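Local coordinates for protein beta-N-acetylhexosaminidase (Thermotoga neapolitana, PDB 5BZA) that probably removes terminal non-reducing N-acetyl-D-hexosamine residues from N-acetyl-beta-D-hexosaminides by hydrolysis, at residues F9-D14 against R279-Y284; V211-P214 against P220-L223; E286-L291 against G295-G300. All blocks are in the same frame, centred on the assembly; numbering follows the deposited sequence.

Contact 1: F9-D14 against R279-Y284; sequences FFCGFD and RDLPVY
Phe9 and Leu281 meet in a CH-pi contact between the first strand of the TIM barrel and helix 281-293, which follows the eighth barrel strand, 273-275. Leu281 CD1 sits over one face of the Phe9 ring, 3.9 Å from the ring centroid. It lies 24° off the ring normal, displaced toward the rim. Its nearest ring atom is Phe9 CG, at 3.5 Å. The Leu281 side chain starts with CG anti to the backbone N (chi1 -180°), and its two methyls then part company: CD1 goes to the ring and CD2 to the sulfur of Cys11.

The other contacts are apolar too. Cys11 SG touches Leu281 CD2 at 3.7 Å. Tyr284 follows one helical turn after Leu281. Its CB comes obliquely to Phe9 CE1, 3.9 Å away, on the same side of the ring plane as Leu281 CD1. The phenol of Tyr284 then leads away from the strand. No hydrogen bond joins the two segments. The touching residues are all buried, and their side chains meet by apolar and CH-pi contacts.

Strand 9-13 pairs with strands 31-34 and 273-275 in the parallel sheet, and helix 281-293 packs on its outside. Leu281 also touches Val23 and Tyr27 of helix 18-27 and Leu275 of strand 273-275. Tyr284 lies against Val258 and Val262 of helix 258-268.

Contact 2: V211-P214 against P220-L223; sequences VKYP and PATL
The loop that leaves the sixth strand of the TIM barrel, 205-208, doubles back on itself here, tying Val211 and Tyr213 to Pro220 and Ala221 before helix 225-235. In a TIM barrel such loops after the strands lie at the active-site end. A metal-binding residue is close: the Val211 side chain is about 3 Å from that of His165, a residue seen to bind zinc in a structure of this protein, though no metal is bound to it in this chain.

One backbone hydrogen bond closes the base of the loop. Ala221 N donates to Val211 O at 2.8 Å, with an N-H...O angle of 156°. The same oxygen takes a CA-H...O contact from Pro220 CA at 3.3 Å. The Val211 oxygen thus has one true hydrogen bond and one weaker C-H contact from neighbouring residues. Pro220 O in turn accepts from Leu223 N, within the short 3-10 turn that follows.

Tyr213 adds the apolar part. Its CG stands beside the backbone N and anti to the carbonyl carbon (chi1 -57°), and its ring swings back toward the second segment. Ala221 CB approaches the ring obliquely. Val211 CG1, from the same segment, lies over one face of this ring, offset toward the rim. Leu227 of helix 225-235 touches both Tyr213 and Ala221. At the far end of the ring, Tyr213 OH is hydrogen-bonded to Gly164 O, next to His165 in the chain, which ties the ring's polar end to that loop. The closest carbon contact between the segments' side chains is Tyr213 CE1 to Ala221 CB, 3.8 Å.

Contact 3: E286-L291 against G295-G300; sequences ESLKKL and GSIERG
Gly295 N lies 3.6 Å from Leu291 O as the chain turns out of helix 281-293. Gly295 has a positive phi of 73°, a conformation that by itself favours glycine. This is consistent with the chain turning back at the end of the helix.

Ser296 comes next. Its CB and OG lie alongside the Leu291 methyl CD2, each 4.0 Å away.

Ile297 carries most of the second segment's share of the contact. Its N donates to Leu291 O at 2.9 Å, but the bond is weak and bent, with an N-H...O angle of 125°. The side chain reaches back to the helix in an extended form: CG1 is anti to the carbonyl carbon, and CD1 continues the line (chi2 -176°). Ile297 CD1 packs on Leu291 CB at 3.7 Å and on the Leu288 methyl CD1 at 3.6 Å. The Leu288 and Ile297 side chains cross at about a right angle. An alanine in place of Ile297 would keep the backbone donor but is likely to leave a gap beside Leu288 CD1 and Leu291 CB.

Glu298 then takes the N-cap position of helix 299-314, and its N is hydrogen-bonded to Glu267 OE2. The contact is a tight connection between two consecutive helices of the barrel domain. Helix 258-268 lies against it: Val262 touches Leu288, Glu259 and Arg263 touch Leu291, and Glu259 OE2 forms a salt bridge with Lys290 NZ.

All three contacts lie in the N-terminal TIM-barrel domain. Contact 2 is nested within the long loop closed by contact 1, and contact 3 follows in series. Contacts 1 and 3 share helix 281-293, one near its start and the other toward its end. Their centres are 18 Å apart, and they touch where Phe9 CE2 meets Leu288 CD2. Helix 258-268 borders all three. Contact 2 stands apart, with its centre 22 Å from each of the others and no direct touch. Contact 1 thus joins the first strand to the outer helical layer, contact 3 links that layer to the next helix, and contact 2 shapes a loop near the metal-binding histidines.

Contact 1: F9-D14 against R279-Y284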
loop_
_atom_site.group_PDB
_atom_site.type_symbol
_atom_site.label_atom_id
_atom_site.label_comp_id
_atom_site.label_asym_id
_atom_site.label_seq_id
_atom_site.Cartn_x
_atom_site.Cartn_y
_atom_site.Cartn_z
ATOM N N PHE B 9 -8.512 6.284 27.469
ATOM C CA PHE B 9 -7.683 7.140 26.618
ATOM C C PHE B 9 -7.336 6.526 25.281
ATOM O O PHE B 9 -7.036 5.334 25.191
ATOM C CB PHE B 9 -6.399 7.529 27.339
ATOM C CG PHE B 9 -6.656 8.444 28.494
ATOM C CD1 PHE B 9 -6.915 9.791 28.270
ATOM C CD2 PHE B 9 -6.671 7.956 29.800
ATOM C CE1 PHE B 9 -7.176 10.622 29.320
ATOM C CE2 PHE B 9 -6.923 8.801 30.866
ATOM C CZ PHE B 9 -7.177 10.129 30.628
ATOM N N PHE B 10 -7.362 7.386 24.266
ATOM C CA PHE B 10 -7.047 7.046 22.906
ATOM C C PHE B 10 -5.950 8.017 22.503
ATOM O O PHE B 10 -6.203 9.219 22.458
ATOM C CB PHE B 10 -8.266 7.200 21.982
ATOM C CG PHE B 10 -8.298 6.178 20.859
ATOM C CD1 PHE B 10 -7.249 6.125 19.915
ATOM C CD2 PHE B 10 -9.376 5.294 20.726
ATOM C CE1 PHE B 10 -7.269 5.195 18.861
ATOM C CE2 PHE B 10 -9.394 4.344 19.673
ATOM C CZ PHE B 10 -8.333 4.300 18.741
ATOM N N CYS B 11 -4.737 7.530 22.228
ATOM C CA CYS B 11 -3.600 8.455 21.972
ATOM C C CYS B 11 -3.013 8.422 20.568
ATOM O O CYS B 11 -2.735 7.357 20.028
ATOM C CB CYS B 11 -2.424 8.203 22.944
ATOM S SG CYS B 11 -2.797 8.219 24.742
ATOM N N GLY B 12 -2.755 9.599 20.031
ATOM C CA GLY B 12 -2.116 9.773 18.745
ATOM C C GLY B 12 -0.595 9.700 18.894
ATOM O O GLY B 12 -0.023 10.172 19.902
ATOM N N PHE B 13 0.036 9.026 17.920
ATOM C CA PHE B 13 1.480 8.842 17.877
ATOM C C PHE B 13 2.031 9.331 16.577
ATOM O O PHE B 13 1.711 8.795 15.517
ATOM C CB PHE B 13 1.837 7.393 18.066
ATOM C CG PHE B 13 1.528 6.876 19.424
ATOM C CD1 PHE B 13 0.245 6.437 19.741
ATOM C CD2 PHE B 13 2.518 6.784 20.381
ATOM C CE1 PHE B 13 -0.029 5.924 20.964
ATOM C CE2 PHE B 13 2.237 6.260 21.611
ATOM C CZ PHE B 13 0.967 5.832 21.892
ATOM N N ASP B 14 2.851 10.366 16.682
ATOM C CA ASP B 14 3.460 11.025 15.552
ATOM C C ASP B 14 4.927 10.581 15.483
ATOM O O ASP B 14 5.702 11.006 14.616
ATOM C CB ASP B 14 3.314 12.538 15.730
ATOM C CG ASP B 14 3.420 13.292 14.438
ATOM O OD1 ASP B 14 2.792 12.856 13.430
ATOM O OD2 ASP B 14 4.067 14.371 14.446
ATOM N N ARG B 279 2.347 12.215 24.390
ATOM C CA ARG B 279 3.060 12.926 25.422
ATOM C C ARG B 279 2.094 13.690 26.353
ATOM O O ARG B 279 2.466 14.001 27.471
ATOM C CB ARG B 279 4.116 13.860 24.816
ATOM C CG ARG B 279 5.220 13.119 24.026
ATOM C CD ARG B 279 6.209 14.081 23.360
ATOM N NE ARG B 279 7.361 13.368 22.787
ATOM C CZ ARG B 279 7.562 13.144 21.485
ATOM N NH1 ARG B 279 6.724 13.673 20.580
ATOM N NH2 ARG B 279 8.645 12.443 21.087
ATOM N N ASP B 280 0.868 13.991 25.915
ATOM C CA ASP B 280 -0.115 14.609 26.826
ATOM C C ASP B 280 -0.781 13.621 27.766
ATOM O O ASP B 280 -1.556 14.031 28.628
ATOM C CB ASP B 280 -1.224 15.320 26.054
ATOM C CG ASP B 280 -0.727 16.513 25.339
ATOM O OD1 ASP B 280 0.143 17.219 25.893
ATOM O OD2 ASP B 280 -1.164 16.727 24.203
ATOM N N LEU B 281 -0.534 12.328 27.577
ATOM C CA LEU B 281 -1.296 11.354 28.354
ATOM C C LEU B 281 -1.137 11.530 29.878
ATOM O O LEU B 281 -2.129 11.498 30.588
ATOM C CB LEU B 281 -0.927 9.933 27.945
ATOM C CG LEU B 281 -1.670 8.826 28.696
ATOM C CD1 LEU B 281 -3.169 9.055 28.635
ATOM C CD2 LEU B 281 -1.329 7.470 28.098
ATOM N N PRO B 282 0.097 11.740 30.383
ATOM C CA PRO B 282 0.169 11.884 31.844
ATOM C C PRO B 282 -0.693 13.047 32.425
ATOM O O PRO B 282 -1.460 12.793 33.362
ATOM C CB PRO B 282 1.663 12.113 32.095
ATOM C CG PRO B 282 2.337 11.427 30.963
ATOM C CD PRO B 282 1.442 11.682 29.773
ATOM N N VAL B 283 -0.583 14.266 31.905
ATOM C CA VAL B 283 -1.421 15.361 32.424
ATOM C C VAL B 283 -2.890 14.956 32.476
ATOM O O VAL B 283 -3.470 14.823 33.565
ATOM C CB VAL B 283 -1.289 16.638 31.616
ATOM C CG1 VAL B 283 -2.197 17.662 32.193
ATOM C CG2 VAL B 283 0.143 17.119 31.697
ATOM N N TYR B 284 -3.474 14.703 31.308
ATOM C CA TYR B 284 -4.857 14.269 31.260
ATOM C C TYR B 284 -5.111 13.107 32.190
ATOM O O TYR B 284 -6.089 13.117 32.947
ATOM C CB TYR B 284 -5.236 13.912 29.844
ATOM C CG TYR B 284 -5.403 15.119 28.988
ATOM C CD1 TYR B 284 -4.296 15.776 28.487
ATOM C CD2 TYR B 284 -6.669 15.621 28.691
ATOM C CE1 TYR B 284 -4.422 16.891 27.689
ATOM C CE2 TYR B 284 -6.814 16.730 27.883
ATOM C CZ TYR B 284 -5.680 17.368 27.391
ATOM O OH TYR B 284 -5.788 18.490 26.598
#

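Contact 2: V211-P214 against P220-L223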
loop_
_atom_site.group_PDB
_atom_site.type_symbol
_atom_site.label_atom_id
_atom_site.label_comp_id
_atom_site.label_asym_id
_atom_site.label_seq_id
_atom_site.Cartn_x
_atom_site.Cartn_y
_atom_site.Cartn_z
ATOM N N VAL B 211 -17.873 21.440 18.551
ATOM C CA VAL B 211 -18.616 22.524 17.956
ATOM C C VAL B 211 -19.744 22.900 18.906
ATOM O O VAL B 211 -20.376 22.021 19.509
ATOM C CB VAL B 211 -19.189 22.149 16.559
ATOM C CG1 VAL B 211 -20.258 23.179 16.101
ATOM C CG2 VAL B 211 -18.054 21.948 15.536
ATOM N N LYS B 212 -19.970 24.195 19.025
ATOM C CA LYS B 212 -21.107 24.730 19.783
ATOM C C LYS B 212 -22.375 24.882 18.935
ATOM O O LYS B 212 -22.337 25.431 17.817
ATOM C CB LYS B 212 -20.732 26.077 20.403
ATOM C CG LYS B 212 -21.667 26.567 21.484
ATOM C CD LYS B 212 -21.013 27.703 22.261
ATOM C CE LYS B 212 -20.252 28.694 21.360
ATOM N NZ LYS B 212 -19.692 29.818 22.221
ATOM N N TYR B 213 -23.492 24.393 19.496
ATOM C CA TYR B 213 -24.815 24.514 18.900
ATOM C C TYR B 213 -25.746 25.449 19.764
ATOM O O TYR B 213 -26.608 24.989 20.509
ATOM C CB TYR B 213 -25.408 23.114 18.744
ATOM C CG TYR B 213 -24.501 22.226 17.924
ATOM C CD1 TYR B 213 -23.407 21.582 18.506
ATOM C CD2 TYR B 213 -24.714 22.063 16.561
ATOM C CE1 TYR B 213 -22.551 20.782 17.738
ATOM C CE2 TYR B 213 -23.877 21.252 15.795
ATOM C CZ TYR B 213 -22.799 20.626 16.387
ATOM O OH TYR B 213 -21.968 19.833 15.625
ATOM N N PRO B 214 -25.562 26.771 19.635
ATOM C CA PRO B 214 -26.214 27.741 20.547
ATOM C C PRO B 214 -27.735 27.590 20.683
ATOM O O PRO B 214 -28.189 27.765 21.794
ATOM C CB PRO B 214 -25.865 29.096 19.932
ATOM C CG PRO B 214 -24.616 28.861 19.211
ATOM C CD PRO B 214 -24.652 27.430 18.687
ATOM N N PRO B 220 -19.611 22.931 23.803
ATOM C CA PRO B 220 -19.241 22.151 22.617
ATOM C C PRO B 220 -19.827 20.766 22.753
ATOM O O PRO B 220 -19.896 20.224 23.870
ATOM C CB PRO B 220 -17.706 22.102 22.680
ATOM C CG PRO B 220 -17.321 23.254 23.530
ATOM C CD PRO B 220 -18.432 23.457 24.519
ATOM N N ALA B 221 -20.266 20.195 21.651
ATOM C CA ALA B 221 -20.899 18.885 21.745
ATOM C C ALA B 221 -20.050 17.868 22.552
ATOM O O ALA B 221 -20.597 17.025 23.285
ATOM C CB ALA B 221 -21.204 18.351 20.346
ATOM N N THR B 222 -18.723 17.938 22.406
ATOM C CA THR B 222 -17.812 17.047 23.134
ATOM C C THR B 222 -18.012 17.110 24.636
ATOM O O THR B 222 -17.913 16.118 25.343
ATOM C CB THR B 222 -16.347 17.365 22.772
ATOM O OG1 THR B 222 -16.184 17.234 21.348
ATOM C CG2 THR B 222 -15.355 16.426 23.507
ATOM N N LEU B 223 -18.315 18.295 25.119
ATOM C CA LEU B 223 -18.479 18.544 26.553
ATOM C C LEU B 223 -19.927 18.761 26.984
ATOM O O LEU B 223 -20.172 19.250 28.077
ATOM C CB LEU B 223 -17.656 19.772 26.968
ATOM C CG LEU B 223 -16.202 19.664 26.512
ATOM C CD1 LEU B 223 -15.434 20.895 26.966
ATOM C CD2 LEU B 223 -15.583 18.378 27.018
#

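Contact 3: E286-L291 against G295-G300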
loop_
_atom_site.group_PDB
_atom_site.type_symbol
_atom_site.label_atom_id
_atom_site.label_comp_id
_atom_site.label_asym_id
_atom_site.label_seq_id
_atom_site.Cartn_x
_atom_site.Cartn_y
_atom_site.Cartn_z
ATOM N N GLU B 286 -3.563 12.147 34.898
ATOM C CA GLU B 286 -3.516 12.449 36.326
ATOM C C GLU B 286 -4.771 13.258 36.618
ATOM O O GLU B 286 -5.430 13.075 37.661
ATOM C CB GLU B 286 -2.242 13.215 36.738
ATOM C CG GLU B 286 -0.929 12.355 36.738
ATOM C CD GLU B 286 -0.976 11.078 37.623
ATOM O OE1 GLU B 286 -1.397 11.149 38.810
ATOM O OE2 GLU B 286 -0.545 9.998 37.128
ATOM N N SER B 287 -5.134 14.106 35.657
ATOM C CA SER B 287 -6.307 14.947 35.837
ATOM C C SER B 287 -7.512 14.039 36.055
ATOM O O SER B 287 -8.293 14.251 37.010
ATOM C CB SER B 287 -6.508 15.885 34.662
ATOM O OG SER B 287 -7.597 16.726 34.935
ATOM N N LEU B 288 -7.626 12.987 35.238
ATOM C CA LEU B 288 -8.784 12.123 35.358
ATOM C C LEU B 288 -8.820 11.595 36.773
ATOM O O LEU B 288 -9.851 11.696 37.468
ATOM C CB LEU B 288 -8.737 10.975 34.368
ATOM C CG LEU B 288 -9.892 9.981 34.521
ATOM C CD1 LEU B 288 -11.197 10.721 34.290
ATOM C CD2 LEU B 288 -9.726 8.831 33.503
ATOM N N LYS B 289 -7.671 11.123 37.237
ATOM C CA LYS B 289 -7.616 10.495 38.548
ATOM C C LYS B 289 -8.019 11.472 39.639
ATOM O O LYS B 289 -8.780 11.121 40.534
ATOM C CB LYS B 289 -6.235 9.959 38.832
ATOM C CG LYS B 289 -6.008 8.583 38.277
ATOM C CD LYS B 289 -4.586 8.181 38.537
ATOM C CE LYS B 289 -4.273 8.272 40.004
ATOM N NZ LYS B 289 -4.359 6.925 40.627
ATOM N N LYS B 290 -7.553 12.712 39.528
ATOM C CA LYS B 290 -7.878 13.697 40.531
ATOM C C LYS B 290 -9.396 13.824 40.605
ATOM O O LYS B 290 -9.971 13.746 41.696
ATOM C CB LYS B 290 -7.254 15.051 40.202
ATOM C CG LYS B 290 -7.648 16.151 41.188
ATOM C CD LYS B 290 -7.156 17.522 40.703
ATOM C CE LYS B 290 -7.920 18.690 41.338
ATOM N NZ LYS B 290 -7.495 20.010 40.746
ATOM N N LEU B 291 -10.031 13.972 39.437
ATOM C CA LEU B 291 -11.463 14.240 39.356
ATOM C C LEU B 291 -12.238 13.030 39.815
ATOM O O LEU B 291 -13.395 13.140 40.207
ATOM C CB LEU B 291 -11.857 14.633 37.930
ATOM C CG LEU B 291 -11.148 15.895 37.441
ATOM C CD1 LEU B 291 -11.550 16.331 36.034
ATOM C CD2 LEU B 291 -11.476 16.998 38.436
ATOM N N GLY B 295 -14.332 13.193 43.725
ATOM C CA GLY B 295 -15.738 12.975 43.441
ATOM C C GLY B 295 -16.358 13.844 42.346
ATOM O O GLY B 295 -17.578 13.787 42.134
ATOM N N SER B 296 -15.553 14.662 41.661
ATOM C CA SER B 296 -16.088 15.517 40.591
ATOM C C SER B 296 -16.528 14.701 39.362
ATOM O O SER B 296 -17.142 15.249 38.442
ATOM C CB SER B 296 -15.037 16.529 40.140
ATOM O OG SER B 296 -14.353 17.077 41.244
ATOM N N ILE B 297 -16.208 13.401 39.368
ATOM C CA ILE B 297 -16.618 12.440 38.354
ATOM C C ILE B 297 -17.209 11.231 39.054
ATOM O O ILE B 297 -16.558 10.641 39.925
ATOM C CB ILE B 297 -15.409 11.994 37.423
ATOM C CG1 ILE B 297 -15.017 13.134 36.464
ATOM C CG2 ILE B 297 -15.749 10.734 36.589
ATOM C CD1 ILE B 297 -13.916 12.766 35.452
ATOM N N GLU B 298 -18.453 10.888 38.710
ATOM C CA GLU B 298 -19.124 9.713 39.263
ATOM C C GLU B 298 -18.392 8.417 38.872
ATOM O O GLU B 298 -18.070 8.214 37.693
ATOM C CB GLU B 298 -20.582 9.628 38.790
ATOM C CG GLU B 298 -21.395 8.614 39.593
ATOM C CD GLU B 298 -22.723 8.248 38.951
ATOM O OE1 GLU B 298 -23.065 8.811 37.885
ATOM O OE2 GLU B 298 -23.421 7.368 39.509
ATOM N N ARG B 299 -18.153 7.538 39.845
ATOM C CA ARG B 299 -17.455 6.280 39.587
ATOM C C ARG B 299 -18.218 5.419 38.596
ATOM O O ARG B 299 -17.612 4.741 37.760
ATOM C CB ARG B 299 -17.271 5.464 40.869
ATOM C CG ARG B 299 -16.468 4.182 40.664
ATOM C CD ARG B 299 -16.486 3.301 41.910
ATOM N NE ARG B 299 -17.667 2.419 41.882
ATOM C CZ ARG B 299 -18.070 1.658 42.896
ATOM N NH1 ARG B 299 -17.402 1.659 44.047
ATOM N NH2 ARG B 299 -19.147 0.897 42.757
ATOM N N GLY B 300 -19.550 5.429 38.712
ATOM C CA GLY B 300 -20.402 4.612 37.860
ATOM C C GLY B 300 -20.130 4.838 36.379
ATOM O O GLY B 300 -20.170 3.902 35.569
#